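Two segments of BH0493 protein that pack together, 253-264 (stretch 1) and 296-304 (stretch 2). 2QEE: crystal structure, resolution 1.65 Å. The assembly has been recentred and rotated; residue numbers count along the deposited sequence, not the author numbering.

Stretch 1, residues 253-264: HNIPFAMMIGVK
Stretch 2 296-304: NKFLVTMLS

Residues 257-261 and 298-302 of BH0493 form neighbouring parallel β-strands whose axes approach to 4.5 Å at 15°, and the two segments bury 800 Å² between them. Phe 257 pairs with Phe 298, and the register continues without a bulge to Ile 261 opposite Met 302; Ala 258 CA and Leu 299 CA are 4.4 Å apart, Met 259 CA and Val 300 CA 5.0 Å. Backbone angles stay extended, phi -97 to -135° and psi 105 to 151°.

Lys 297, just before its strand, is covered most (90 Å²). Lys 297 O accepts the first hydrogen bond of the ladder from Phe 257 N (2.9 Å) and also lies 3.1 Å from Pro 256 CA, a CA-H...O contact. The lysine side chain (chi1 to chi4 m, t, m, t) runs past Pro 256, Lys 297 CB to Pro 256 CB 4.0 Å, and brings Lys 297 CE within 3.5 Å of Asn 254 ND2. Asn 254 has positive phi (50/49°) in a Schellman motif ending a helix, and its chi1 is t. Here the backbones are joined by water: one molecule donates to Ile 255 O (2.8 Å) and accepts from Lys 297 N (2.9 Å), while a second donates to Lys 297 O (2.9 Å), accepts from Asn 296 ND2 (3.0 Å) and makes a weak bond to Ile 255 O (3.3 Å).

As the strands are parallel, Phe 257, Met 259 and Ile 261 each bond through N to the residue before their partner and through O to the residue after it. Phe 257 O accepts from Leu 299 N (2.9 Å); Met 259 N donates to Leu 299 O (2.8 Å), and Met 259 O accepts from Thr 301 N (3.2 Å). Ala 258 and Met 260 make no such bond to stretch 2, but Ala 258 CA lies 3.2 Å from Leu 299 O and Met 260 CA 3.4 Å from Thr 301 O.

Ile 261, covered over 79 Å², closes the ladder: Ile 261 N donates to Thr 301 O (3.0 Å) and Ile 261 O accepts from Leu 303 N (2.8 Å). Its side chain (chi1 m, chi2 t) shares a sheet face with Phe 257, Met 259, Phe 298, Val 300 and Met 302. Ile 261 CG2 meets Met 302 CE at 3.8 Å, and Ile 261 CD1 lies 4.2 Å from Val 300 CG1. Nearer the start of the strands, Met 259 (m, t, m) sets Met 259 CE 3.8 Å from Val 300 CG2 and 3.9 Å from Phe 298 CD1.

Leu 299 (73 Å²; m, t) occupies the other face with Ala 258, Met 260 and Thr 301. Leu 299 CB is 4.0 Å from Ala 258 CB, and Leu 299 CD1 reaches Pro 256 CB at 4.1 Å.

Beyond the ladder, Gly 262 adopts phi/psi 127/3°, where a CB would jam against the preceding carbonyl and lie 3.0 Å from Leu 303 CB. Leu 303 (t, p) places Leu 303 CD2 3.8 Å from Val 263 CB.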

# COMPACT_ATOMS: atom_id res chain seq x y z
N HIS C 253 34.23 0.64 17.43
CA HIS C 253 34.38 -0.73 16.98
C HIS C 253 33.94 -1.03 15.50
O HIS C 253 34.05 -2.16 15.03
CB HIS C 253 33.60 -1.64 17.91
CG HIS C 253 34.25 -1.82 19.24
ND1 HIS C 253 34.11 -0.91 20.27
CD2 HIS C 253 35.07 -2.79 19.70
CE1 HIS C 253 34.80 -1.33 21.32
NE2 HIS C 253 35.40 -2.46 20.99
N ASN C 254 33.48 0.00 14.80
CA ASN C 254 32.96 -0.09 13.44
C ASN C 254 31.93 -1.20 13.35
O ASN C 254 32.00 -2.02 12.43
CB ASN C 254 34.07 -0.32 12.41
CG ASN C 254 33.64 0.02 10.98
OD1 ASN C 254 34.16 -0.57 10.02
ND2 ASN C 254 32.67 0.95 10.82
N ILE C 255 30.96 -1.21 14.28
CA ILE C 255 29.92 -2.22 14.37
C ILE C 255 28.58 -1.50 14.02
O ILE C 255 28.28 -0.47 14.64
CB ILE C 255 29.85 -2.78 15.83
CG1 ILE C 255 31.14 -3.54 16.19
CG2 ILE C 255 28.69 -3.76 16.02
CD1 ILE C 255 31.57 -4.54 15.10
N PRO C 256 27.81 -2.01 13.03
CA PRO C 256 26.49 -1.37 12.75
C PRO C 256 25.52 -1.55 13.91
O PRO C 256 25.65 -2.53 14.73
CB PRO C 256 25.95 -2.13 11.52
CG PRO C 256 27.17 -2.80 10.87
CD PRO C 256 28.13 -3.09 12.05
N PHE C 257 24.52 -0.65 13.95
CA PHE C 257 23.39 -0.74 14.88
C PHE C 257 22.15 -1.17 14.08
O PHE C 257 21.75 -0.45 13.14
CB PHE C 257 23.18 0.64 15.42
CG PHE C 257 22.10 0.73 16.48
CD1 PHE C 257 21.74 -0.36 17.24
CD2 PHE C 257 21.47 1.95 16.69
CE1 PHE C 257 20.74 -0.21 18.23
CE2 PHE C 257 20.48 2.09 17.68
CZ PHE C 257 20.12 0.99 18.41
N ALA C 258 21.57 -2.30 14.44
CA ALA C 258 20.40 -2.80 13.72
C ALA C 258 19.17 -2.37 14.50
O ALA C 258 19.03 -2.73 15.69
CB ALA C 258 20.43 -4.30 13.59
N MET C 259 18.24 -1.74 13.81
CA MET C 259 17.01 -1.30 14.46
C MET C 259 15.84 -1.97 13.74
O MET C 259 15.71 -1.82 12.54
CB MET C 259 16.86 0.20 14.35
CG MET C 259 18.02 0.99 14.97
SD MET C 259 17.77 2.77 14.99
CE MET C 259 18.06 3.17 13.31
N MET C 260 15.04 -2.71 14.48
CA MET C 260 13.86 -3.38 13.94
C MET C 260 12.65 -2.65 14.53
O MET C 260 12.36 -2.82 15.70
CB MET C 260 13.92 -4.85 14.34
CG MET C 260 15.27 -5.45 13.84
SD MET C 260 15.39 -7.23 14.05
CE MET C 260 14.30 -7.64 15.39
N ILE C 261 11.99 -1.82 13.70
CA ILE C 261 11.11 -0.82 14.25
C ILE C 261 9.64 -1.16 13.91
O ILE C 261 9.34 -1.48 12.76
CB ILE C 261 11.46 0.55 13.66
CG1 ILE C 261 12.88 1.00 14.11
CG2 ILE C 261 10.39 1.60 14.10
CD1 ILE C 261 13.49 2.13 13.22
N GLY C 262 8.74 -1.05 14.89
CA GLY C 262 7.29 -1.08 14.56
C GLY C 262 6.49 -2.11 15.36
O GLY C 262 5.27 -2.19 15.18
N VAL C 263 7.14 -2.81 16.29
CA VAL C 263 6.46 -3.87 17.05
C VAL C 263 5.83 -3.24 18.30
O VAL C 263 6.49 -2.50 19.04
CB VAL C 263 7.41 -5.05 17.44
CG1 VAL C 263 8.61 -4.59 18.29
CG2 VAL C 263 6.62 -6.12 18.13
N LYS C 264 4.54 -3.47 18.45
CA LYS C 264 3.81 -3.05 19.67
C LYS C 264 3.67 -4.30 20.57
O LYS C 264 2.90 -5.22 20.30
CB LYS C 264 2.45 -2.45 19.26
CG LYS C 264 1.61 -2.03 20.50
CD LYS C 264 0.44 -1.10 20.06
CE LYS C 264 -0.19 -0.45 21.30
NZ LYS C 264 -1.52 0.15 21.02
N ASN C 296 28.51 6.29 11.70
CA ASN C 296 27.91 5.08 12.20
C ASN C 296 27.14 4.45 11.06
O ASN C 296 26.64 5.18 10.17
CB ASN C 296 26.91 5.37 13.34
CG ASN C 296 27.61 5.63 14.67
OD1 ASN C 296 27.93 6.79 14.98
ND2 ASN C 296 27.79 4.57 15.46
N LYS C 297 27.07 3.13 11.10
CA LYS C 297 26.27 2.33 10.11
C LYS C 297 25.00 1.76 10.76
O LYS C 297 25.05 1.28 11.90
CB LYS C 297 27.13 1.18 9.58
CG LYS C 297 28.25 1.76 8.66
CD LYS C 297 29.00 0.71 7.94
CE LYS C 297 29.96 0.01 8.85
NZ LYS C 297 30.99 -0.73 8.03
N PHE C 298 23.87 1.77 10.02
CA PHE C 298 22.62 1.36 10.59
C PHE C 298 21.95 0.35 9.65
O PHE C 298 21.86 0.60 8.42
CB PHE C 298 21.69 2.57 10.71
CG PHE C 298 22.24 3.66 11.59
CD1 PHE C 298 21.88 3.68 12.96
CD2 PHE C 298 23.13 4.63 11.10
CE1 PHE C 298 22.40 4.67 13.79
CE2 PHE C 298 23.65 5.64 11.97
CZ PHE C 298 23.25 5.62 13.30
N LEU C 299 21.54 -0.77 10.22
CA LEU C 299 20.75 -1.76 9.48
C LEU C 299 19.32 -1.55 9.94
O LEU C 299 19.09 -1.50 11.15
CB LEU C 299 21.22 -3.17 9.84
CG LEU C 299 22.53 -3.62 9.19
CD1 LEU C 299 23.15 -4.74 10.11
CD2 LEU C 299 22.26 -4.19 7.78
N VAL C 300 18.35 -1.42 9.03
CA VAL C 300 16.96 -1.19 9.49
C VAL C 300 16.01 -2.08 8.74
O VAL C 300 16.16 -2.25 7.51
CB VAL C 300 16.57 0.29 9.25
CG1 VAL C 300 15.05 0.61 9.66
CG2 VAL C 300 17.49 1.24 10.04
N THR C 301 15.07 -2.64 9.47
CA THR C 301 13.88 -3.28 8.90
C THR C 301 12.67 -2.73 9.67
O THR C 301 12.80 -2.41 10.88
CB THR C 301 13.98 -4.83 8.94
OG1 THR C 301 13.06 -5.42 8.01
CG2 THR C 301 13.74 -5.45 10.35
N MET C 302 11.51 -2.65 9.01
CA MET C 302 10.35 -2.02 9.67
C MET C 302 9.15 -2.92 9.55
O MET C 302 9.04 -3.69 8.60
CB MET C 302 10.02 -0.62 9.13
CG MET C 302 11.16 0.38 9.42
SD MET C 302 10.88 2.04 8.94
CE MET C 302 9.92 2.58 10.45
N LEU C 303 8.26 -2.82 10.53
CA LEU C 303 7.19 -3.84 10.60
C LEU C 303 5.89 -3.46 9.85
O LEU C 303 5.11 -4.37 9.48
CB LEU C 303 6.87 -4.15 12.07
CG LEU C 303 6.01 -5.38 12.37
CD1 LEU C 303 6.53 -6.71 11.81
CD2 LEU C 303 5.87 -5.51 13.96
N SER C 304 5.63 -2.17 9.76
CA SER C 304 4.34 -1.71 9.14
C SER C 304 4.49 -1.75 7.59
O SER C 304 5.47 -1.22 7.04
CB SER C 304 4.01 -0.28 9.62
OG SER C 304 2.88 0.24 8.89
O HOH W 1 28.63 1.86 13.12
O HOH W 2 26.32 2.17 14.37